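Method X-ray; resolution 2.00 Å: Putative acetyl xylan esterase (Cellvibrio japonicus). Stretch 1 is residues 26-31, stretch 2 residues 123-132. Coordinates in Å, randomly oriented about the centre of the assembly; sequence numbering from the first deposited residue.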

# COMPACT_ATOMS: atom_id res chain seq x y z
N LYS B 26 17.11 -1.56 -46.91
CA LYS B 26 16.00 -0.75 -46.30
C LYS B 26 15.68 -1.16 -44.85
O LYS B 26 15.17 -2.26 -44.62
CB LYS B 26 14.74 -0.84 -47.19
CG LYS B 26 13.57 0.07 -46.79
CD LYS B 26 12.55 -0.64 -45.90
CE LYS B 26 11.18 0.03 -45.95
NZ LYS B 26 10.55 -0.10 -47.31
N PRO B 27 15.97 -0.27 -43.87
CA PRO B 27 15.51 -0.51 -42.49
C PRO B 27 14.05 -0.08 -42.28
O PRO B 27 13.62 0.94 -42.83
CB PRO B 27 16.46 0.34 -41.65
CG PRO B 27 16.84 1.47 -42.54
CD PRO B 27 16.75 0.98 -43.97
N LEU B 28 13.31 -0.85 -41.48
CA LEU B 28 11.92 -0.54 -41.14
C LEU B 28 11.82 0.37 -39.90
O LEU B 28 12.73 0.38 -39.07
CB LEU B 28 11.15 -1.84 -40.86
CG LEU B 28 10.56 -2.63 -42.03
CD1 LEU B 28 10.18 -4.04 -41.56
CD2 LEU B 28 9.37 -1.91 -42.65
N PRO B 29 10.72 1.16 -39.79
CA PRO B 29 10.42 1.81 -38.51
C PRO B 29 10.23 0.78 -37.40
O PRO B 29 9.60 -0.27 -37.62
CB PRO B 29 9.09 2.54 -38.77
CG PRO B 29 8.58 2.01 -40.07
CD PRO B 29 9.76 1.54 -40.85
N LEU B 30 10.79 1.08 -36.23
CA LEU B 30 10.77 0.15 -35.11
C LEU B 30 10.39 0.87 -33.82
O LEU B 30 10.41 2.11 -33.74
CB LEU B 30 12.12 -0.58 -35.01
CG LEU B 30 13.25 -0.26 -34.03
CD1 LEU B 30 14.48 -1.03 -34.46
CD2 LEU B 30 13.57 1.21 -33.91
N HIS B 31 10.02 0.06 -32.83
CA HIS B 31 9.68 0.50 -31.48
C HIS B 31 10.63 -0.19 -30.51
O HIS B 31 10.92 -1.37 -30.66
CB HIS B 31 8.23 0.11 -31.16
CG HIS B 31 7.86 0.26 -29.72
ND1 HIS B 31 7.56 1.48 -29.14
CD2 HIS B 31 7.73 -0.66 -28.73
CE1 HIS B 31 7.26 1.31 -27.87
NE2 HIS B 31 7.36 0.02 -27.59
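Stretch 2 (123-132) RFLGFYTDPS

Residues 123-132 pack against residues 26-31 in a putative acetyl xylan esterase. The two segments belong to one chain, and at least 94 residues of sequence separate any pair that touches. Stretch 1 forms no regular helix or strand of its own, though P27 to L30 are extended, with phi from -59° to -135° and psi from 138° to 164°. Stretch 2 runs as a β-strand from R123 to Y128, continuing a strand that begins earlier in the chain, and then passes into loop from T129 to S132. Measured end to end over the touching parts, CA 26 to 30 against CA 124 to 131, the directions lie 127° apart, so the second segment runs broadly against the first but well off a straight antiparallel course. The contact buries 500 Å², both sides summed.

The backbone register is set at P27 and Y128, whose CA atoms lie 4.4 Å apart in a single β-bridge. Two hydrogen bonds join the backbones: T129 N donates to K26 O at 2.9 Å, and L28 N donates to F127 O at 2.8 Å, with N-H...O angles of 151° and 162°. The bonds come from the residues flanking P27, so the pairing does not need the amide hydrogen a proline lacks. The same two carbonyls also receive CA-H...O contacts, K26 O from Y128 CA at 3.2 Å and F127 O from P27 CA at 3.3 Å.

A water on each side of this pair of bonds extends the link between the backbones. Water 1 accepts from K26 N at 2.8 Å and donates to T129 O at 3.0 Å; water 2 accepts from F127 N at 3.1 Å and donates to L28 O at 2.6 Å. Each joins polar groups too far apart to bond directly.

Among the apolar and aromatic contacts, P27 lies over one face of the Y128 ring, its CB 4.0 Å from the ring centroid and 20° off the normal, a CH-π contact in which P27 CB comes within 3.8 Å of Y128 CZ. L30 points its CA-to-CB bond toward the strand, and its CD1 reaches two phenylalanines, meeting the edge of the F124 ring at CE2 (4.1 Å) and approaching F127 CD2 at 4.0 Å. Buried L28 also points toward stretch 2; its CB stands 4.4 Å from F127 CB, while its CD1 lies 3.3 Å from T129 OG1. P29 and H31 point away and make no contact.

Within the strand, G126 has phi/psi of 110°/172°, where a CB would be jammed against the carbonyl oxygen of L125 and crowded by Y128 CE2 at 3.2 Å. The backbone conformation by itself therefore calls for glycine.

K26 has the largest area covered by the other stretch, 111 Å²; its side chain runs on past the end of the strand beside the loop, bringing NZ to 3.5 Å from P131 O and 4.2 Å from D130 O. These are proximities to backbone carbonyls, and the D130 carboxylate is not modelled.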

# COMPACT_ATOMS: atom_id res chain seq x y z
N ARG B 123 24.84 -4.87 -29.42
CA ARG B 123 24.21 -3.97 -30.39
C ARG B 123 23.24 -4.68 -31.32
O ARG B 123 23.51 -5.78 -31.82
CB ARG B 123 25.28 -3.21 -31.20
CG ARG B 123 26.47 -2.72 -30.37
CD ARG B 123 27.19 -1.55 -31.03
NE ARG B 123 27.97 -1.94 -32.20
CZ ARG B 123 27.52 -1.91 -33.45
NH1 ARG B 123 26.27 -1.52 -33.68
NH2 ARG B 123 28.30 -2.27 -34.48
N PHE B 124 22.09 -4.04 -31.55
CA PHE B 124 21.15 -4.42 -32.59
C PHE B 124 21.18 -3.34 -33.66
O PHE B 124 21.12 -2.14 -33.34
CB PHE B 124 19.75 -4.59 -32.01
CG PHE B 124 18.70 -4.96 -33.03
CD1 PHE B 124 18.82 -6.12 -33.79
CD2 PHE B 124 17.55 -4.18 -33.17
CE1 PHE B 124 17.83 -6.48 -34.71
CE2 PHE B 124 16.55 -4.54 -34.08
CZ PHE B 124 16.69 -5.69 -34.85
N LEU B 125 21.27 -3.76 -34.92
CA LEU B 125 21.39 -2.84 -36.05
C LEU B 125 20.13 -2.71 -36.92
O LEU B 125 20.19 -2.12 -38.00
CB LEU B 125 22.61 -3.22 -36.92
CG LEU B 125 24.01 -3.14 -36.30
CD1 LEU B 125 25.08 -3.38 -37.36
CD2 LEU B 125 24.21 -1.78 -35.69
N GLY B 126 19.01 -3.28 -36.48
CA GLY B 126 17.73 -3.04 -37.15
C GLY B 126 17.07 -4.17 -37.92
O GLY B 126 17.66 -5.25 -38.11
N PHE B 127 15.83 -3.90 -38.35
CA PHE B 127 15.01 -4.80 -39.17
C PHE B 127 15.04 -4.36 -40.64
O PHE B 127 14.51 -3.30 -40.98
CB PHE B 127 13.55 -4.76 -38.69
CG PHE B 127 13.34 -5.23 -37.28
CD1 PHE B 127 13.31 -6.60 -36.98
CD2 PHE B 127 13.13 -4.32 -36.25
CE1 PHE B 127 13.11 -7.04 -35.67
CE2 PHE B 127 12.92 -4.75 -34.94
CZ PHE B 127 12.91 -6.11 -34.65
N TYR B 128 15.63 -5.20 -41.50
CA TYR B 128 15.83 -4.88 -42.92
C TYR B 128 14.94 -5.71 -43.85
O TYR B 128 14.66 -6.88 -43.58
CB TYR B 128 17.32 -5.02 -43.29
CG TYR B 128 18.15 -3.84 -42.82
CD1 TYR B 128 18.71 -2.96 -43.73
CD2 TYR B 128 18.35 -3.60 -41.45
CE1 TYR B 128 19.46 -1.86 -43.30
CE2 TYR B 128 19.09 -2.51 -41.01
CZ TYR B 128 19.65 -1.64 -41.94
OH TYR B 128 20.39 -0.56 -41.52
N THR B 129 14.49 -5.07 -44.95
CA THR B 129 13.53 -5.69 -45.87
C THR B 129 13.83 -5.38 -47.34
O THR B 129 14.85 -4.76 -47.68
CB THR B 129 12.08 -5.20 -45.59
OG1 THR B 129 11.96 -4.76 -44.21
CG2 THR B 129 11.06 -6.33 -45.85
N ASP B 130 12.93 -5.85 -48.20
CA ASP B 130 12.85 -5.45 -49.60
C ASP B 130 12.11 -4.11 -49.67
O ASP B 130 11.11 -3.91 -48.97
CB ASP B 130 12.11 -6.52 -50.40
N PRO B 131 12.58 -3.18 -50.53
CA PRO B 131 12.03 -1.81 -50.58
C PRO B 131 10.54 -1.72 -50.94
O PRO B 131 9.92 -0.67 -50.72
CB PRO B 131 12.87 -1.14 -51.67
CG PRO B 131 14.09 -1.99 -51.81
CD PRO B 131 13.64 -3.38 -51.53
N SER B 132 9.97 -2.79 -51.49
CA SER B 132 8.55 -2.85 -51.86
C SER B 132 7.58 -3.03 -50.68
O SER B 132 6.37 -2.80 -50.84
O HOH W 1 17.79 -4.25 -47.16
O HOH W 2 14.66 -1.05 -38.06